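PDB 4M8R: hypothetical protein from Bacteroides caccae, which is of unknown function but combines an N-terminal Ig-like domain with a WD40-like domain related to the beta-propellers. Local coordinates for residues I122-T125 / D126-I129; T139-K142 / T143-M146; F398-N401 / S402-W405. All blocks are in the same frame, centred on the assembly; numbering follows the deposited sequence.

Contact 1 (I122-T125 / D126-I129); sequences INET and DKTI
N123 and T128 face each other as an antiparallel hydrogen-bonded pair just before the chain turns back through E124-K127. The N123 N-H binds T128 O at 2.8 Å. T128 N returns a bond of 3.1 Å to N123 O. Both backbone polar groups of each residue are thus used within the hairpin. The side-chain amide of N123 reaches further into the turn: its OD1 takes the backbone N-H of D126 at 2.8 Å, the donor tilted 27° out of the amide plane. With CG anti to the backbone N (chi1 -169°), the amide is directed at that N-H, which suits asparagine, whose short side chain brings a carbonyl oxygen to the turn while staying close to the backbone. The D126 carboxylate is turned about perpendicular to this amide; D126 OD1 and N123 OD1, both acceptors, do not bond to each other.

E124 and K127 close another side of the turn. Bends at chi2 in both chains turn the ends back toward each other, and E124 OE1 meets K127 NZ at 3.0 Å in a salt bridge in which the ammonium lies nearly on the line of the C-O bond; P150 O gives NZ a second, weak partner. Glutamate and lysine fit here because long, flexible chains can keep their charges near solvent while pairing.

I122 and I129, a non-hydrogen-bonded pair, send their CD1 methyls side by side onto the opposite face from N123 and T128, where M146 also packs. Their branched chains favour strand geometry and bury well. K127, with positive phi (54°), and T128 both face N123: this is a G1 beta bulge, closing a beta hairpin in the WD40-like domain.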
loop_
_atom_site.group_PDB
_atom_site.type_symbol
_atom_site.label_atom_id
_atom_site.label_comp_id
_atom_site.label_asym_id
_atom_site.label_seq_id
_atom_site.Cartn_x
_atom_site.Cartn_y
_atom_site.Cartn_z
ATOM N N ILE A 122 32.964 14.370 0.130
ATOM C CA ILE A 122 33.996 14.023 -0.851
ATOM C C ILE A 122 35.317 14.687 -0.459
ATOM O O ILE A 122 35.418 15.915 -0.461
ATOM C CB ILE A 122 33.636 14.499 -2.279
ATOM C CG1 ILE A 122 32.169 14.212 -2.619
ATOM C CG2 ILE A 122 34.560 13.851 -3.302
ATOM C CD1 ILE A 122 31.782 12.755 -2.563
ATOM N N ASN A 123 36.321 13.879 -0.121
ATOM C CA ASN A 123 37.644 14.399 0.213
ATOM C C ASN A 123 38.540 14.388 -1.025
ATOM O O ASN A 123 39.047 13.340 -1.426
ATOM C CB ASN A 123 38.276 13.581 1.338
ATOM C CG ASN A 123 39.526 14.227 1.897
ATOM O OD1 ASN A 123 40.642 13.803 1.600
ATOM N ND2 ASN A 123 39.346 15.273 2.696
ATOM N N GLU A 124 38.720 15.557 -1.634
ATOM C CA GLU A 124 39.504 15.663 -2.863
ATOM C C GLU A 124 41.012 15.579 -2.627
ATOM O O GLU A 124 41.764 15.336 -3.563
ATOM C CB GLU A 124 39.164 16.958 -3.615
ATOM C CG GLU A 124 37.723 17.050 -4.107
ATOM C CD GLU A 124 37.357 15.993 -5.140
ATOM O OE1 GLU A 124 38.244 15.244 -5.605
ATOM O OE2 GLU A 124 36.162 15.905 -5.488
ATOM N N THR A 125 41.456 15.779 -1.389
ATOM C CA THR A 125 42.872 15.630 -1.058
ATOM C C THR A 125 43.279 14.153 -1.106
ATOM O O THR A 125 44.195 13.782 -1.842
ATOM C CB THR A 125 43.199 16.215 0.331
ATOM O OG1 THR A 125 42.736 17.568 0.400
ATOM C CG2 THR A 125 44.701 16.188 0.597
ATOM N N ASP A 126 42.585 13.318 -0.335
ATOM C CA ASP A 126 42.909 11.890 -0.254
ATOM C C ASP A 126 42.201 11.058 -1.321
ATOM O O ASP A 126 42.466 9.859 -1.442
ATOM C CB ASP A 126 42.546 11.333 1.125
ATOM C CG ASP A 126 43.259 12.048 2.260
ATOM O OD1 ASP A 126 43.738 13.190 2.066
ATOM O OD2 ASP A 126 43.329 11.464 3.357
ATOM N N LYS A 127 41.309 11.692 -2.089
ATOM C CA LYS A 127 40.441 10.992 -3.044
ATOM C C LYS A 127 39.672 9.866 -2.349
ATOM O O LYS A 127 39.873 8.682 -2.628
ATOM C CB LYS A 127 41.240 10.464 -4.244
ATOM C CG LYS A 127 41.955 11.544 -5.043
ATOM C CD LYS A 127 40.983 12.533 -5.672
ATOM C CE LYS A 127 41.702 13.543 -6.557
ATOM N NZ LYS A 127 40.760 14.538 -7.139
ATOM N N THR A 128 38.793 10.268 -1.432
ATOM C CA THR A 128 38.011 9.340 -0.623
ATOM C C THR A 128 36.622 9.893 -0.327
ATOM O O THR A 128 36.432 11.107 -0.233
ATOM C CB THR A 128 38.694 9.066 0.733
ATOM O OG1 THR A 128 39.003 10.306 1.378
ATOM C CG2 THR A 128 39.970 8.265 0.556
ATOM N N ILE A 129 35.658 8.989 -0.186
ATOM C CA ILE A 129 34.350 9.317 0.372
ATOM C C ILE A 129 34.448 9.096 1.873
ATOM O O ILE A 129 34.850 8.021 2.308
ATOM C CB ILE A 129 33.248 8.386 -0.167
ATOM C CG1 ILE A 129 33.223 8.393 -1.696
ATOM C CG2 ILE A 129 31.887 8.784 0.393
ATOM C CD1 ILE A 129 32.905 9.739 -2.298
#

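Contact 2 (T139-K142 / T143-M146); sequences TGKK and TWDM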
loop_
_atom_site.group_PDB
_atom_site.type_symbol
_atom_site.label_atom_id
_atom_site.label_comp_id
_atom_site.label_asym_id
_atom_site.label_seq_id
_atom_site.Cartn_x
_atom_site.Cartn_y
_atom_site.Cartn_z
ATOM N N THR A 139 29.311 3.158 14.427
ATOM C CA THR A 139 30.728 3.078 14.042
ATOM C C THR A 139 30.972 1.766 13.264
ATOM O O THR A 139 31.430 0.770 13.829
ATOM C CB THR A 139 31.688 3.173 15.262
ATOM O OG1 THR A 139 31.477 4.407 15.963
ATOM C CG2 THR A 139 33.155 3.111 14.817
ATOM N N GLY A 140 30.635 1.777 11.974
ATOM C CA GLY A 140 30.900 0.648 11.075
ATOM C C GLY A 140 32.255 0.765 10.390
ATOM O O GLY A 140 33.255 0.248 10.885
ATOM N N LYS A 141 32.279 1.449 9.246
ATOM C CA LYS A 141 33.507 1.687 8.475
ATOM C C LYS A 141 33.444 3.092 7.834
ATOM O O LYS A 141 32.503 3.396 7.105
ATOM C CB LYS A 141 33.672 0.582 7.422
ATOM C CG LYS A 141 35.015 0.562 6.703
ATOM C CD LYS A 141 34.930 1.239 5.344
ATOM C CE LYS A 141 34.199 0.386 4.316
ATOM N NZ LYS A 141 35.109 -0.131 3.259
ATOM N N LYS A 142 34.452 3.929 8.097
ATOM C CA LYS A 142 34.343 5.387 7.898
ATOM C C LYS A 142 34.697 5.934 6.510
ATOM O O LYS A 142 34.194 6.993 6.127
ATOM C CB LYS A 142 35.223 6.123 8.917
ATOM C CG LYS A 142 34.871 5.881 10.372
ATOM C CD LYS A 142 35.626 6.844 11.281
ATOM C CE LYS A 142 35.512 6.444 12.745
ATOM N NZ LYS A 142 34.098 6.347 13.209
ATOM N N THR A 143 35.568 5.241 5.777
ATOM C CA THR A 143 36.157 5.787 4.543
ATOM C C THR A 143 36.085 4.805 3.374
ATOM O O THR A 143 36.209 3.599 3.565
ATOM C CB THR A 143 37.624 6.213 4.788
ATOM O OG1 THR A 143 37.638 7.230 5.791
ATOM C CG2 THR A 143 38.272 6.762 3.523
ATOM N N TRP A 144 35.879 5.333 2.168
ATOM C CA TRP A 144 35.895 4.525 0.940
ATOM C C TRP A 144 36.849 5.136 -0.082
ATOM O O TRP A 144 36.853 6.353 -0.291
ATOM C CB TRP A 144 34.497 4.426 0.327
ATOM C CG TRP A 144 33.540 3.589 1.108
ATOM C CD1 TRP A 144 33.203 2.291 0.869
ATOM C CD2 TRP A 144 32.786 3.994 2.255
ATOM N NE1 TRP A 144 32.283 1.858 1.795
ATOM C CE2 TRP A 144 32.010 2.884 2.659
ATOM C CE3 TRP A 144 32.694 5.187 2.987
ATOM C CZ2 TRP A 144 31.154 2.929 3.758
ATOM C CZ3 TRP A 144 31.845 5.232 4.082
ATOM C CH2 TRP A 144 31.082 4.108 4.455
ATOM N N ASP A 145 37.647 4.283 -0.718
ATOM C CA ASP A 145 38.666 4.730 -1.660
ATOM C C ASP A 145 38.019 5.116 -2.986
ATOM O O ASP A 145 37.268 4.332 -3.566
ATOM C CB ASP A 145 39.704 3.624 -1.867
ATOM C CG ASP A 145 40.768 3.991 -2.886
ATOM O OD1 ASP A 145 41.040 5.196 -3.097
ATOM O OD2 ASP A 145 41.341 3.051 -3.472
HETATM N N MSE A 146 38.328 6.320 -3.463
HETATM C CA MSE A 146 37.692 6.876 -4.651
HETATM C C MSE A 146 38.666 7.008 -5.788
HETATM O O MSE A 146 38.409 7.742 -6.745
HETATM C CB MSE A 146 37.153 8.247 -4.254
HETATM C CG MSE A 146 35.874 8.612 -4.998
HETATM SE SE MSE A 146 35.397 10.498 -4.651
HETATM C CE MSE A 146 36.947 11.397 -5.454
#
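This is a local cation-pi and CH-pi contact at the start of strand 143-145, where the loop following strand 128-133 straightens into the edge strand of a four-stranded antiparallel sheet. K141 crosses obliquely, with CE over one face of the W144 indole. CE sits 3.9 Å from the centroid of the five-membered ring, and NZ lies 4.1 Å from the same centroid, 30° off the normal, so the ammonium is off-centre. CG stands anti to the backbone N (chi1 -170°), and bends further along fold the chain back over the ring, bringing CD to 3.2 Å from T143 O.

Such a four-stranded antiparallel sheet is consistent with a blade of a WD40-like beta-propeller. Within it W144 is buried and its NE1 donates to F181 O, so the indole offers both an apolar plate and one N-H for the carbonyl of F181, while lysine sets its CE methylene against the plate and keeps its charge at the surface. Replacing W144 by a leucine would probably leave F181 O without that donor and the K141 ammonium without an aromatic face. The six-membered ring reaches back along the chain, its CH2 3.1 Å from K141 O.

Contact 3 (F398-N401 / S402-W405); sequences FDWN and SKEW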
loop_
_atom_site.group_PDB
_atom_site.type_symbol
_atom_site.label_atom_id
_atom_site.label_comp_id
_atom_site.label_asym_id
_atom_site.label_seq_id
_atom_site.Cartn_x
_atom_site.Cartn_y
_atom_site.Cartn_z
ATOM N N PHE A 398 17.651 24.136 6.511
ATOM C CA PHE A 398 16.559 25.102 6.444
ATOM C C PHE A 398 15.230 24.357 6.441
ATOM O O PHE A 398 15.020 23.470 5.615
ATOM C CB PHE A 398 16.660 25.956 5.187
ATOM C CG PHE A 398 15.660 27.075 5.146
ATOM C CD1 PHE A 398 15.852 28.218 5.911
ATOM C CD2 PHE A 398 14.525 26.985 4.353
ATOM C CE1 PHE A 398 14.934 29.254 5.878
ATOM C CE2 PHE A 398 13.603 28.016 4.316
ATOM C CZ PHE A 398 13.808 29.154 5.076
ATOM N N ASP A 399 14.341 24.723 7.360
ATOM C CA ASP A 399 13.027 24.097 7.467
ATOM C C ASP A 399 11.986 25.015 6.830
ATOM O O ASP A 399 11.749 26.125 7.311
ATOM C CB ASP A 399 12.683 23.818 8.935
ATOM C CG ASP A 399 11.301 23.216 9.108
ATOM O OD1 ASP A 399 11.085 22.075 8.661
ATOM O OD2 ASP A 399 10.424 23.883 9.692
ATOM N N TRP A 400 11.373 24.547 5.749
ATOM C CA TRP A 400 10.401 25.342 5.007
ATOM C C TRP A 400 9.263 25.881 5.878
ATOM O O TRP A 400 8.832 27.022 5.704
ATOM C CB TRP A 400 9.802 24.529 3.855
ATOM C CG TRP A 400 8.776 25.308 3.125
ATOM C CD1 TRP A 400 7.427 25.269 3.313
ATOM C CD2 TRP A 400 9.016 26.299 2.126
ATOM N NE1 TRP A 400 6.806 26.161 2.474
ATOM C CE2 TRP A 400 7.760 26.808 1.734
ATOM C CE3 TRP A 400 10.171 26.798 1.515
ATOM C CZ2 TRP A 400 7.626 27.791 0.759
ATOM C CZ3 TRP A 400 10.037 27.777 0.544
ATOM C CH2 TRP A 400 8.772 28.264 0.178
ATOM N N ASN A 401 8.777 25.061 6.806
ATOM C CA ASN A 401 7.580 25.403 7.578
ATOM C C ASN A 401 7.835 26.445 8.666
ATOM O O ASN A 401 6.956 27.250 8.963
ATOM C CB ASN A 401 6.937 24.144 8.171
ATOM C CG ASN A 401 6.433 23.186 7.097
ATOM O OD1 ASN A 401 5.241 23.155 6.793
ATOM N ND2 ASN A 401 7.341 22.406 6.512
ATOM N N SER A 402 9.035 26.437 9.244
ATOM C CA SER A 402 9.425 27.432 10.250
ATOM C C SER A 402 10.283 28.566 9.670
ATOM O O SER A 402 10.541 29.555 10.354
ATOM C CB SER A 402 10.184 26.756 11.392
ATOM O OG SER A 402 11.426 26.246 10.943
ATOM N N LYS A 403 10.731 28.412 8.425
ATOM C CA LYS A 403 11.587 29.402 7.753
ATOM C C LYS A 403 12.861 29.728 8.537
ATOM O O LYS A 403 13.381 30.839 8.439
ATOM C CB LYS A 403 10.818 30.700 7.479
ATOM C CG LYS A 403 9.513 30.527 6.726
ATOM C CD LYS A 403 9.746 30.178 5.268
ATOM C CE LYS A 403 8.419 30.087 4.537
ATOM N NZ LYS A 403 8.620 29.846 3.089
ATOM N N GLU A 404 13.365 28.761 9.297
ATOM C CA GLU A 404 14.540 28.971 10.139
ATOM C C GLU A 404 15.675 28.015 9.781
ATOM O O GLU A 404 15.437 26.860 9.420
ATOM C CB GLU A 404 14.168 28.798 11.613
ATOM C CG GLU A 404 13.496 30.016 12.228
ATOM C CD GLU A 404 12.941 29.741 13.614
ATOM O OE1 GLU A 404 12.493 28.603 13.871
ATOM O OE2 GLU A 404 12.951 30.670 14.448
ATOM N N TRP A 405 16.905 28.515 9.884
ATOM C CA TRP A 405 18.093 27.687 9.753
ATOM C C TRP A 405 18.408 27.050 11.097
ATOM O O TRP A 405 18.034 27.574 12.148
ATOM C CB TRP A 405 19.294 28.517 9.314
ATOM C CG TRP A 405 19.137 29.114 7.978
ATOM C CD1 TRP A 405 18.664 30.356 7.687
ATOM C CD2 TRP A 405 19.453 28.500 6.727
ATOM N NE1 TRP A 405 18.665 30.557 6.330
ATOM C CE2 TRP A 405 19.145 29.430 5.717
ATOM C CE3 TRP A 405 19.967 27.250 6.363
ATOM C CZ2 TRP A 405 19.334 29.152 4.363
ATOM C CZ3 TRP A 405 20.154 26.972 5.018
ATOM C CH2 TRP A 405 19.838 27.920 4.033
#
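The W405 indole has F398 over one face: F398 CD1 stands 3.5 Å from W405 CE2, above the ring centre, and F398 CB sits over the six-membered ring. The two rings form an edge-to-face pair, planes 55° apart, with the edge of F398 directed at the indole. They are the cross-strand, non-hydrogen-bonded pair of a beta hairpin, strands 394-399 and 404-407, in a four-stranded antiparallel sheet like a propeller blade. Large aromatic residues suit this place because further rings join them: F361 meets F398, while F343 and F386 meet W405.

The turn carries a cation-pi contact as well. K403 holds NZ 3.2 Å above the centroid of the six-membered ring of W400, only 12° off the normal, a well-centred arrangement. Its chain bends at chi2 and then runs extended past W400 O, letting methylenes cover the turn while the charge rests on the indole; F361 and F309 meet W400 edge-to-face.

Polar atoms of the turn converge on D399. K403 N and S402 N make weak bonds to its backbone O, and D399 N reaches E404 O at 3.2 Å. Aspartate suits the position because its short carboxylate reaches forward to S402: OD2 accepts S402 N from above the carboxylate plane and takes S402 OG, at 2.9 Å, on its anti lone pair.

The three contacts follow one another along the chain, all within the WD40-like domain. Contacts 1 and 2 are neighbours, their centres 11 Å apart, because strands 128-133 and 143-145 lie side by side in one sheet, joined by probable backbone hydrogen bonds from W144 N to I129 O and from M146 N to K127 O. That sheet also holds strand 419-422, near the C-terminus, beside 118-123, consistent with a propeller ring closed by pairing the first and last strands of the domain. Contact 3 belongs to a separate four-stranded sheet, its centre about 31 Å from that of contact 1 and 32 Å from contact 2, so similar hairpin architecture recurs in distant parts of the domain.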